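Local coordinates for vinylacetyl-CoA Delta-isomerase (Nitrosopumilus maritimus SCM1, PDB 6VJR) that dehydrates 4-hydroxybutyryl-CoA as an oxygen-tolerant archaeal dehydratase carrying FAD and a [4Fe-4S] cluster, and probably also isomerises vinylacetyl-CoA, at the interface of chains A and B and the interface of chains A and C. Residues are numbered along the deposited sequence; one frame, centred on the assembly and turned at random. Chains: chain A/B/C, Vinylacetyl-CoA Delta-isomerase.

Four copies of the chain make up the deposited assembly, and chain A meets two neighbours here. Contact 1, with chain B, lies about 45 Å from contact 2 and about 41 Å from contact 3, measured between the centres of their C-alpha atoms, so it is separate. Contacts 2 and 3, both with chain C, have centres about 12 Å apart and share A:Val494, C:Arg88 and C:Glu334; they are neighbouring patches of one interface. Helix 489-494 of chain A and helices 77-94 and 320-345 of chain C serve both. Each interface is two-fold symmetric, as suits a tetramer, although the coordinates alone do not prove that state in solution.

Contact 1: the interface of chains A and B. Residues chain A 150, 163, 165-166, 182-183, 258-259; chain B 408-409.
The ring of B:Tyr409, at the end of helix 402-409, forms the apolar centre of this patch of the two-fold interface between chains A and B. With CG anti to the carbonyl carbon (chi1 -80°), it turns toward strands 177-185 and 254-259 of chain A. The methyl CB of A:Ala183 sits over one face, 3.9 Å from the centroid of the B:Tyr409 ring, a CH-pi contact for which a small side chain is well suited. CG of the neighbouring B:Lys408 lies more loosely over the rim of the opposite face. Branched A:Ile258 crosses obliquely, its CG2 3.7 Å from CE2 of B:Tyr409 and its CD1 near CD2. The backbone O of A:Asp165 lies at the ring edge, in plane. The phenol OH reaches water 2, which also bonds the backbone O of A:Leu259, so the phenol oxygen has a polar partner.

Farther out, B:Lys408 runs extended until it bends at chi4 (67°), bringing its ammonium between two aspartates in salt bridges. NZ lies 2.9 Å from OD2 of A:Asp163, on the syn lone pair, and 2.8 Å from OD2 of A:Asp165, on the anti lone pair. The paired carboxylates would favour a charged lysine. A:Asp163 is itself steadied through OD1, which accepts a hydrogen bond from the backbone N of A:Asp165 at 3.0 Å.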
loop_
_atom_site.group_PDB
_atom_site.type_symbol
_atom_site.label_atom_id
_atom_site.label_comp_id
_atom_site.label_asym_id
_atom_site.label_seq_id
_atom_site.Cartn_x
_atom_site.Cartn_y
_atom_site.Cartn_z
ATOM N N PRO A 150 16.464 24.769 15.735
ATOM C CA PRO A 150 15.418 24.155 16.544
ATOM C C PRO A 150 13.998 24.548 16.141
ATOM O O PRO A 150 13.126 23.696 16.264
ATOM C CB PRO A 150 15.777 24.563 17.964
ATOM C CG PRO A 150 17.260 24.840 17.903
ATOM C CD PRO A 150 17.435 25.470 16.557
ATOM N N ASP A 163 11.384 33.908 21.191
ATOM C CA ASP A 163 12.816 33.964 21.449
ATOM C C ASP A 163 13.515 34.035 20.105
ATOM O O ASP A 163 13.483 33.100 19.330
ATOM C CB ASP A 163 13.278 32.755 22.249
ATOM C CG ASP A 163 14.764 32.689 22.561
ATOM O OD1 ASP A 163 15.539 33.573 22.061
ATOM O OD2 ASP A 163 15.158 31.718 23.261
ATOM N N ASP A 165 16.485 33.698 19.174
ATOM C CA ASP A 165 17.594 32.775 19.003
ATOM C C ASP A 165 17.141 31.402 18.498
ATOM O O ASP A 165 17.978 30.554 18.236
ATOM C CB ASP A 165 18.356 32.602 20.303
ATOM C CG ASP A 165 19.045 33.861 20.808
ATOM O OD1 ASP A 165 19.372 34.731 19.964
ATOM O OD2 ASP A 165 19.218 33.969 22.043
ATOM N N LEU A 166 15.818 31.147 18.353
ATOM C CA LEU A 166 15.343 29.826 17.961
ATOM C C LEU A 166 15.646 29.496 16.499
ATOM O O LEU A 166 15.561 28.329 16.076
ATOM C CB LEU A 166 13.874 29.632 18.298
ATOM C CG LEU A 166 13.549 29.557 19.790
ATOM C CD1 LEU A 166 12.067 29.701 20.146
ATOM C CD2 LEU A 166 14.048 28.236 20.315
ATOM N N GLY A 182 22.455 31.240 18.391
ATOM C CA GLY A 182 21.354 30.381 18.026
ATOM C C GLY A 182 21.792 28.940 18.239
ATOM O O GLY A 182 22.590 28.650 19.122
ATOM N N ALA A 183 21.205 28.037 17.476
ATOM C CA ALA A 183 21.542 26.633 17.595
ATOM C C ALA A 183 21.214 25.939 16.284
ATOM O O ALA A 183 20.386 26.452 15.510
ATOM C CB ALA A 183 20.769 26.034 18.720
ATOM N N ILE A 258 25.010 24.474 20.029
ATOM C CA ILE A 258 24.652 25.770 20.576
ATOM C C ILE A 258 25.719 26.786 20.189
ATOM O O ILE A 258 26.903 26.492 20.288
ATOM C CB ILE A 258 24.466 25.729 22.095
ATOM C CG1 ILE A 258 23.650 24.515 22.564
ATOM C CG2 ILE A 258 23.895 27.078 22.559
ATOM C CD1 ILE A 258 22.216 24.509 22.083
ATOM N N LEU A 259 25.279 27.974 19.746
ATOM C CA LEU A 259 26.165 29.072 19.377
ATOM C C LEU A 259 25.906 30.287 20.261
ATOM O O LEU A 259 24.770 30.796 20.303
ATOM C CB LEU A 259 25.879 29.437 17.921
ATOM C CG LEU A 259 25.880 28.272 16.924
ATOM C CD1 LEU A 259 25.171 28.605 15.623
ATOM C CD2 LEU A 259 27.271 27.826 16.644
ATOM N N LYS B 408 15.838 26.421 26.833
ATOM C CA LYS B 408 15.695 27.531 25.910
ATOM C C LYS B 408 15.436 27.033 24.485
ATOM O O LYS B 408 14.519 27.486 23.812
ATOM C CB LYS B 408 17.001 28.342 25.882
ATOM C CG LYS B 408 17.076 29.470 24.928
ATOM C CD LYS B 408 18.411 30.210 25.046
ATOM C CE LYS B 408 18.703 31.221 23.970
ATOM N NZ LYS B 408 17.848 32.399 23.952
ATOM N N TYR B 409 16.314 26.144 23.997
ATOM C CA TYR B 409 16.375 25.865 22.576
ATOM C C TYR B 409 15.370 24.807 22.111
ATOM O O TYR B 409 15.077 24.764 20.905
ATOM C CB TYR B 409 17.791 25.483 22.138
ATOM C CG TYR B 409 18.628 26.740 21.964
ATOM C CD1 TYR B 409 18.313 27.611 20.930
ATOM C CD2 TYR B 409 19.669 27.082 22.814
ATOM C CE1 TYR B 409 19.050 28.755 20.695
ATOM C CE2 TYR B 409 20.395 28.254 22.618
ATOM C CZ TYR B 409 20.061 29.099 21.571
ATOM O OH TYR B 409 20.732 30.249 21.343
HETATM O O HOH W 1 13.349 29.859 24.110
HETATM O O HOH W 2 23.078 30.962 22.452
#

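Contact 2: the interface of chains A and C. Residues chain A 466-467, 470, 491, 494-495; chain C 88-89, 92, 301, 334.
C:Gln92, on helix 77-94, reaches out between side chains of chain A. Its CB and CG lie against A:Leu470, with CG 3.8 Å from the methyl CD1 of A:Leu470. Beyond CG the chain is extended (chi2 -172°), carrying the amide carbon CD to the edge of the A:Tyr466 ring. There OE1 accepts a hydrogen bond from the phenol OH of A:Tyr466 at 2.8 Å, in the carbonyl plane and on a lone pair. The other tip, NE2, stands over the rim of one face of A:Phe491 and donates to OD2 of C:Asp301 at 2.8 Å (174° at H). An amide suits this place because it gives and accepts at once, and the two bonds fix its rotation.

C:Asp301 is held by C:Arg88, whose NE and NH2 grip it side-on while NH1 and NH2 take C:Glu334 end-on. The ring of A:Phe491 stands nearly upright on the guanidinium, CE1 over one face. Nearby, CE of C:Lys89 lies over the centre of the A:Phe495 ring, 3.6 Å from its centroid. Extended A:Lys467 brings NZ to 3.5 Å from OD1 of C:Asp301, a long salt bridge supplemented by water 5. Together these contacts tie helix 464-475 and the C-terminal region of chain A to chain C, and so probably help to hold the subunits of the tetramer together.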
loop_
_atom_site.group_PDB
_atom_site.type_symbol
_atom_site.label_atom_id
_atom_site.label_comp_id
_atom_site.label_asym_id
_atom_site.label_seq_id
_atom_site.Cartn_x
_atom_site.Cartn_y
_atom_site.Cartn_z
ATOM N N TYR A 466 -0.078 22.592 -17.937
ATOM C CA TYR A 466 0.357 21.890 -19.119
ATOM C C TYR A 466 -0.427 20.599 -19.299
ATOM O O TYR A 466 -0.906 20.296 -20.387
ATOM C CB TYR A 466 1.869 21.647 -19.022
ATOM C CG TYR A 466 2.579 20.865 -20.120
ATOM C CD1 TYR A 466 2.484 19.483 -20.207
ATOM C CD2 TYR A 466 3.500 21.475 -20.947
ATOM C CE1 TYR A 466 3.180 18.742 -21.144
ATOM C CE2 TYR A 466 4.228 20.736 -21.875
ATOM C CZ TYR A 466 4.049 19.367 -21.988
ATOM O OH TYR A 466 4.758 18.564 -22.877
ATOM N N LYS A 467 -0.553 19.849 -18.210
ATOM C CA LYS A 467 -1.242 18.562 -18.255
ATOM C C LYS A 467 -2.748 18.693 -18.534
ATOM O O LYS A 467 -3.312 17.914 -19.303
ATOM C CB LYS A 467 -0.976 17.773 -16.966
ATOM C CG LYS A 467 0.491 17.365 -16.798
ATOM C CD LYS A 467 0.812 16.650 -15.494
ATOM C CE LYS A 467 2.291 16.312 -15.486
ATOM N NZ LYS A 467 2.661 15.668 -14.259
ATOM N N LEU A 470 -3.055 18.969 -22.184
ATOM C CA LEU A 470 -2.947 17.670 -22.843
ATOM C C LEU A 470 -4.301 16.970 -22.867
ATOM O O LEU A 470 -4.651 16.353 -23.872
ATOM C CB LEU A 470 -1.958 16.756 -22.135
ATOM C CG LEU A 470 -0.494 17.198 -22.095
ATOM C CD1 LEU A 470 0.256 16.179 -21.247
ATOM C CD2 LEU A 470 0.137 17.362 -23.431
ATOM N N PHE A 491 9.535 19.597 -17.644
ATOM C CA PHE A 491 9.355 19.043 -18.984
ATOM C C PHE A 491 10.405 19.544 -19.971
ATOM O O PHE A 491 10.739 18.826 -20.933
ATOM C CB PHE A 491 7.926 19.138 -19.502
ATOM C CG PHE A 491 6.990 18.123 -18.883
ATOM C CD1 PHE A 491 7.415 16.858 -18.542
ATOM C CD2 PHE A 491 5.667 18.442 -18.643
ATOM C CE1 PHE A 491 6.524 15.938 -17.962
ATOM C CE2 PHE A 491 4.795 17.500 -18.090
ATOM C CZ PHE A 491 5.245 16.277 -17.711
ATOM N N VAL A 494 12.974 16.950 -19.242
ATOM C CA VAL A 494 12.537 15.631 -19.673
ATOM C C VAL A 494 12.675 15.467 -21.185
ATOM O O VAL A 494 13.149 14.429 -21.662
ATOM C CB VAL A 494 11.093 15.353 -19.207
ATOM C CG1 VAL A 494 10.465 14.164 -19.940
ATOM C CG2 VAL A 494 11.034 15.149 -17.703
ATOM N N PHE A 495 12.288 16.494 -21.946
ATOM C CA PHE A 495 12.281 16.399 -23.400
ATOM C C PHE A 495 13.512 17.024 -24.074
ATOM O O PHE A 495 13.550 17.108 -25.295
ATOM C CB PHE A 495 10.974 16.976 -23.941
ATOM C CG PHE A 495 9.749 16.184 -23.484
ATOM C CD1 PHE A 495 9.619 14.814 -23.722
ATOM C CD2 PHE A 495 8.756 16.798 -22.751
ATOM C CE1 PHE A 495 8.512 14.102 -23.259
ATOM C CE2 PHE A 495 7.649 16.078 -22.302
ATOM C CZ PHE A 495 7.544 14.732 -22.556
ATOM N N ARG C 88 7.465 8.992 -23.910
ATOM C CA ARG C 88 6.620 9.805 -23.042
ATOM C C ARG C 88 5.889 10.893 -23.835
ATOM O O ARG C 88 4.722 11.204 -23.610
ATOM C CB ARG C 88 7.397 10.361 -21.850
ATOM C CG ARG C 88 6.500 11.134 -20.888
ATOM C CD ARG C 88 7.238 11.526 -19.637
ATOM N NE ARG C 88 6.364 12.134 -18.643
ATOM C CZ ARG C 88 6.708 12.332 -17.371
ATOM N NH1 ARG C 88 7.956 12.112 -16.919
ATOM N NH2 ARG C 88 5.799 12.786 -16.548
ATOM N N LYS C 89 6.602 11.509 -24.760
ATOM C CA LYS C 89 6.000 12.544 -25.595
ATOM C C LYS C 89 4.803 11.983 -26.371
ATOM O O LYS C 89 3.754 12.623 -26.446
ATOM C CB LYS C 89 7.072 13.112 -26.527
ATOM C CG LYS C 89 6.591 14.135 -27.444
ATOM C CD LYS C 89 5.937 15.322 -26.807
ATOM C CE LYS C 89 6.768 16.191 -26.038
ATOM N NZ LYS C 89 6.049 17.490 -26.007
ATOM N N GLN C 92 1.792 11.467 -24.192
ATOM C CA GLN C 92 1.160 12.754 -23.949
ATOM C C GLN C 92 0.301 13.172 -25.141
ATOM O O GLN C 92 -0.776 13.747 -24.969
ATOM C CB GLN C 92 2.180 13.849 -23.709
ATOM C CG GLN C 92 2.935 13.768 -22.403
ATOM C CD GLN C 92 3.802 14.979 -22.128
ATOM O OE1 GLN C 92 4.015 15.838 -22.965
ATOM N NE2 GLN C 92 4.260 15.081 -20.897
ATOM N N ASP C 301 0.328 11.536 -17.442
ATOM C CA ASP C 301 0.250 12.982 -17.537
ATOM C C ASP C 301 -1.118 13.450 -18.027
ATOM O O ASP C 301 -1.709 14.375 -17.474
ATOM C CB ASP C 301 1.328 13.484 -18.486
ATOM C CG ASP C 301 2.765 13.331 -18.007
ATOM O OD1 ASP C 301 2.991 13.301 -16.769
ATOM O OD2 ASP C 301 3.699 13.184 -18.888
ATOM N N GLU C 334 6.020 9.627 -11.831
ATOM C CA GLU C 334 7.423 9.938 -12.002
ATOM C C GLU C 334 8.319 8.822 -11.489
ATOM O O GLU C 334 9.468 8.696 -11.932
ATOM C CB GLU C 334 7.824 11.243 -11.344
ATOM C CG GLU C 334 7.163 12.489 -11.918
ATOM C CD GLU C 334 7.238 12.701 -13.421
ATOM O OE1 GLU C 334 6.421 13.486 -13.931
ATOM O OE2 GLU C 334 8.219 12.239 -14.062
HETATM O O HOH W 3 -2.574 15.775 -25.758
HETATM O O HOH W 4 5.291 16.098 -13.707
HETATM O O HOH W 5 3.665 13.012 -13.698
#

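Contact 3: the interface of chains A and C. Residues chain A 338-339, 342, 346, 361, 490, 494; chain C 81, 85, 88, 334, 337-338, 341-342, 345.
Helix 320-345 meets its own counterpart across the two-fold interface of chains A and C, lined where they cross by alanines. Small methyls suit so close an approach: CB of A:Ala342 lies 3.6 Å from the backbone O of C:Ala338, and CB of C:Ala338 is 3.8 Å from CA of A:Ala339. A:Leu361 adds its branch CD2 at the same methyl.

To one side, A:Tyr490 comes tip to tip with C:Glu334, ring and carboxylate planes 84° apart. Its OH donates to OE2 of C:Glu334 at 2.7 Å from above the carboxylate plane, so this oxygen, already bound by C:Arg88, is gripped by two donors; these would probably favour its charged form. C:Phe337, whose CG is anti to the backbone N (chi1 179°), points its ring at A:Val494, CZ 3.8 Å from CG1.

At the other end, CG of A:Gln346 lies against CD1 of C:Ile341, and the bend at chi2 (-65°) turns the amide toward C:His345. Its OE1 accepts a hydrogen bond from NE2 of C:His345 at 2.8 Å, within the imidazole plane and on a carbonyl lone pair. C:Val81 backs that ring with CG2 over its centre. Waters 6 and 7 join the A:Gln346 amide to NZ of C:Lys85. The patch thus runs along helix 320-345 of chain C, flanked by helix 77-94 and faced by helices 320-345, 359-369 and 489-494 of chain A.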
loop_
_atom_site.group_PDB
_atom_site.type_symbol
_atom_site.label_atom_id
_atom_site.label_comp_id
_atom_site.label_asym_id
_atom_site.label_seq_id
_atom_site.Cartn_x
_atom_site.Cartn_y
_atom_site.Cartn_z
ATOM N N ALA A 338 16.989 3.812 -8.379
ATOM C CA ALA A 338 16.683 4.269 -9.739
ATOM C C ALA A 338 16.329 5.751 -9.724
ATOM O O ALA A 338 16.778 6.518 -10.567
ATOM C CB ALA A 338 15.578 3.460 -10.276
ATOM N N ALA A 339 15.471 6.169 -8.785
ATOM C CA ALA A 339 15.060 7.568 -8.714
ATOM C C ALA A 339 16.266 8.482 -8.510
ATOM O O ALA A 339 16.371 9.533 -9.135
ATOM C CB ALA A 339 13.942 7.751 -7.699
ATOM N N ALA A 342 18.610 8.531 -11.589
ATOM C CA ALA A 342 17.937 9.236 -12.667
ATOM C C ALA A 342 18.075 10.751 -12.443
ATOM O O ALA A 342 18.337 11.497 -13.358
ATOM C CB ALA A 342 16.465 8.852 -12.724
ATOM N N GLN A 346 20.174 13.230 -14.989
ATOM C CA GLN A 346 19.423 14.321 -15.614
ATOM C C GLN A 346 19.920 15.699 -15.147
ATOM O O GLN A 346 19.255 16.709 -15.417
ATOM C CB GLN A 346 17.934 14.090 -15.349
ATOM C CG GLN A 346 17.408 12.923 -16.167
ATOM C CD GLN A 346 17.424 13.143 -17.667
ATOM O OE1 GLN A 346 18.053 12.407 -18.442
ATOM N NE2 GLN A 346 16.669 14.150 -18.099
ATOM N N LEU A 361 13.014 14.793 -9.781
ATOM C CA LEU A 361 13.343 13.402 -9.528
ATOM C C LEU A 361 13.992 13.175 -8.160
ATOM O O LEU A 361 13.828 12.099 -7.589
ATOM C CB LEU A 361 14.172 12.851 -10.665
ATOM C CG LEU A 361 13.488 12.841 -12.025
ATOM C CD1 LEU A 361 14.444 12.474 -13.124
ATOM C CD2 LEU A 361 12.365 11.821 -11.968
ATOM N N TYR A 490 10.552 21.344 -15.602
ATOM C CA TYR A 490 10.761 19.891 -15.537
ATOM C C TYR A 490 10.633 19.275 -16.928
ATOM O O TYR A 490 11.467 18.446 -17.343
ATOM C CB TYR A 490 9.820 19.187 -14.559
ATOM C CG TYR A 490 10.023 17.666 -14.485
ATOM C CD1 TYR A 490 11.257 17.078 -14.243
ATOM C CD2 TYR A 490 8.961 16.791 -14.664
ATOM C CE1 TYR A 490 11.419 15.693 -14.195
ATOM C CE2 TYR A 490 9.114 15.407 -14.602
ATOM C CZ TYR A 490 10.346 14.845 -14.331
ATOM O OH TYR A 490 10.577 13.479 -14.269
ATOM N N VAL A 494 12.974 16.950 -19.242
ATOM C CA VAL A 494 12.537 15.631 -19.673
ATOM C C VAL A 494 12.675 15.467 -21.185
ATOM O O VAL A 494 13.149 14.429 -21.662
ATOM C CB VAL A 494 11.093 15.353 -19.207
ATOM C CG1 VAL A 494 10.465 14.164 -19.940
ATOM C CG2 VAL A 494 11.034 15.149 -17.703
ATOM N N VAL C 81 17.969 6.459 -23.854
ATOM C CA VAL C 81 17.230 7.484 -23.151
ATOM C C VAL C 81 16.292 8.244 -24.096
ATOM O O VAL C 81 15.141 8.558 -23.763
ATOM C CB VAL C 81 18.204 8.429 -22.434
ATOM C CG1 VAL C 81 17.465 9.625 -21.833
ATOM C CG2 VAL C 81 19.000 7.673 -21.386
ATOM N N LYS C 85 12.303 9.294 -23.968
ATOM C CA LYS C 85 11.815 10.667 -24.069
ATOM C C LYS C 85 10.739 10.755 -25.148
ATOM O O LYS C 85 9.680 11.357 -24.941
ATOM C CB LYS C 85 12.973 11.619 -24.352
ATOM C CG LYS C 85 13.920 11.823 -23.167
ATOM C CD LYS C 85 15.131 12.655 -23.551
ATOM C CE LYS C 85 15.976 12.982 -22.346
ATOM N NZ LYS C 85 16.951 14.013 -22.620
ATOM N N ARG C 88 7.465 8.992 -23.910
ATOM C CA ARG C 88 6.620 9.805 -23.042
ATOM C C ARG C 88 5.889 10.893 -23.835
ATOM O O ARG C 88 4.722 11.204 -23.610
ATOM C CB ARG C 88 7.397 10.361 -21.850
ATOM C CG ARG C 88 6.500 11.134 -20.888
ATOM C CD ARG C 88 7.238 11.526 -19.637
ATOM N NE ARG C 88 6.364 12.134 -18.643
ATOM C CZ ARG C 88 6.708 12.332 -17.371
ATOM N NH1 ARG C 88 7.956 12.112 -16.919
ATOM N NH2 ARG C 88 5.799 12.786 -16.548
ATOM N N GLU C 334 6.020 9.627 -11.831
ATOM C CA GLU C 334 7.423 9.938 -12.002
ATOM C C GLU C 334 8.319 8.822 -11.489
ATOM O O GLU C 334 9.468 8.696 -11.932
ATOM C CB GLU C 334 7.824 11.243 -11.344
ATOM C CG GLU C 334 7.163 12.489 -11.918
ATOM C CD GLU C 334 7.238 12.701 -13.421
ATOM O OE1 GLU C 334 6.421 13.486 -13.931
ATOM O OE2 GLU C 334 8.219 12.239 -14.062
ATOM N N PHE C 337 8.719 6.715 -14.449
ATOM C CA PHE C 337 9.602 7.402 -15.381
ATOM C C PHE C 337 11.071 7.243 -14.971
ATOM O O PHE C 337 11.952 6.977 -15.793
ATOM C CB PHE C 337 9.215 8.871 -15.445
ATOM C CG PHE C 337 10.125 9.650 -16.382
ATOM C CD1 PHE C 337 10.034 9.479 -17.753
ATOM C CD2 PHE C 337 11.018 10.585 -15.876
ATOM C CE1 PHE C 337 10.857 10.188 -18.611
ATOM C CE2 PHE C 337 11.825 11.290 -16.744
ATOM C CZ PHE C 337 11.721 11.109 -18.093
ATOM N N ALA C 338 11.372 7.527 -13.700
ATOM C CA ALA C 338 12.729 7.483 -13.174
ATOM C C ALA C 338 13.336 6.099 -13.368
ATOM O O ALA C 338 14.487 5.981 -13.762
ATOM C CB ALA C 338 12.732 7.835 -11.734
ATOM N N ILE C 341 14.112 5.609 -17.224
ATOM C CA ILE C 341 15.261 6.346 -17.742
ATOM C C ILE C 341 16.572 5.934 -17.049
ATOM O O ILE C 341 17.660 6.010 -17.665
ATOM C CB ILE C 341 15.102 7.879 -17.775
ATOM C CG1 ILE C 341 14.986 8.510 -16.424
ATOM C CG2 ILE C 341 14.058 8.340 -18.795
ATOM C CD1 ILE C 341 15.228 10.003 -16.490
ATOM N N ALA C 342 16.525 5.555 -15.761
ATOM C CA ALA C 342 17.695 5.035 -15.075
ATOM C C ALA C 342 18.211 3.789 -15.798
ATOM O O ALA C 342 19.402 3.625 -16.041
ATOM C CB ALA C 342 17.396 4.729 -13.618
ATOM N N HIS C 345 19.869 4.956 -19.002
ATOM C CA HIS C 345 21.107 5.684 -18.705
ATOM C C HIS C 345 22.249 4.745 -18.337
ATOM O O HIS C 345 23.420 5.018 -18.649
ATOM C CB HIS C 345 20.926 6.749 -17.619
ATOM C CG HIS C 345 20.472 8.103 -18.081
ATOM N ND1 HIS C 345 21.258 8.990 -18.786
ATOM C CD2 HIS C 345 19.325 8.728 -17.838
ATOM C CE1 HIS C 345 20.593 10.141 -18.947
ATOM N NE2 HIS C 345 19.405 9.990 -18.364
HETATM O O HOH W 6 17.571 15.477 -20.312
HETATM O O HOH W 7 19.139 13.395 -20.728
#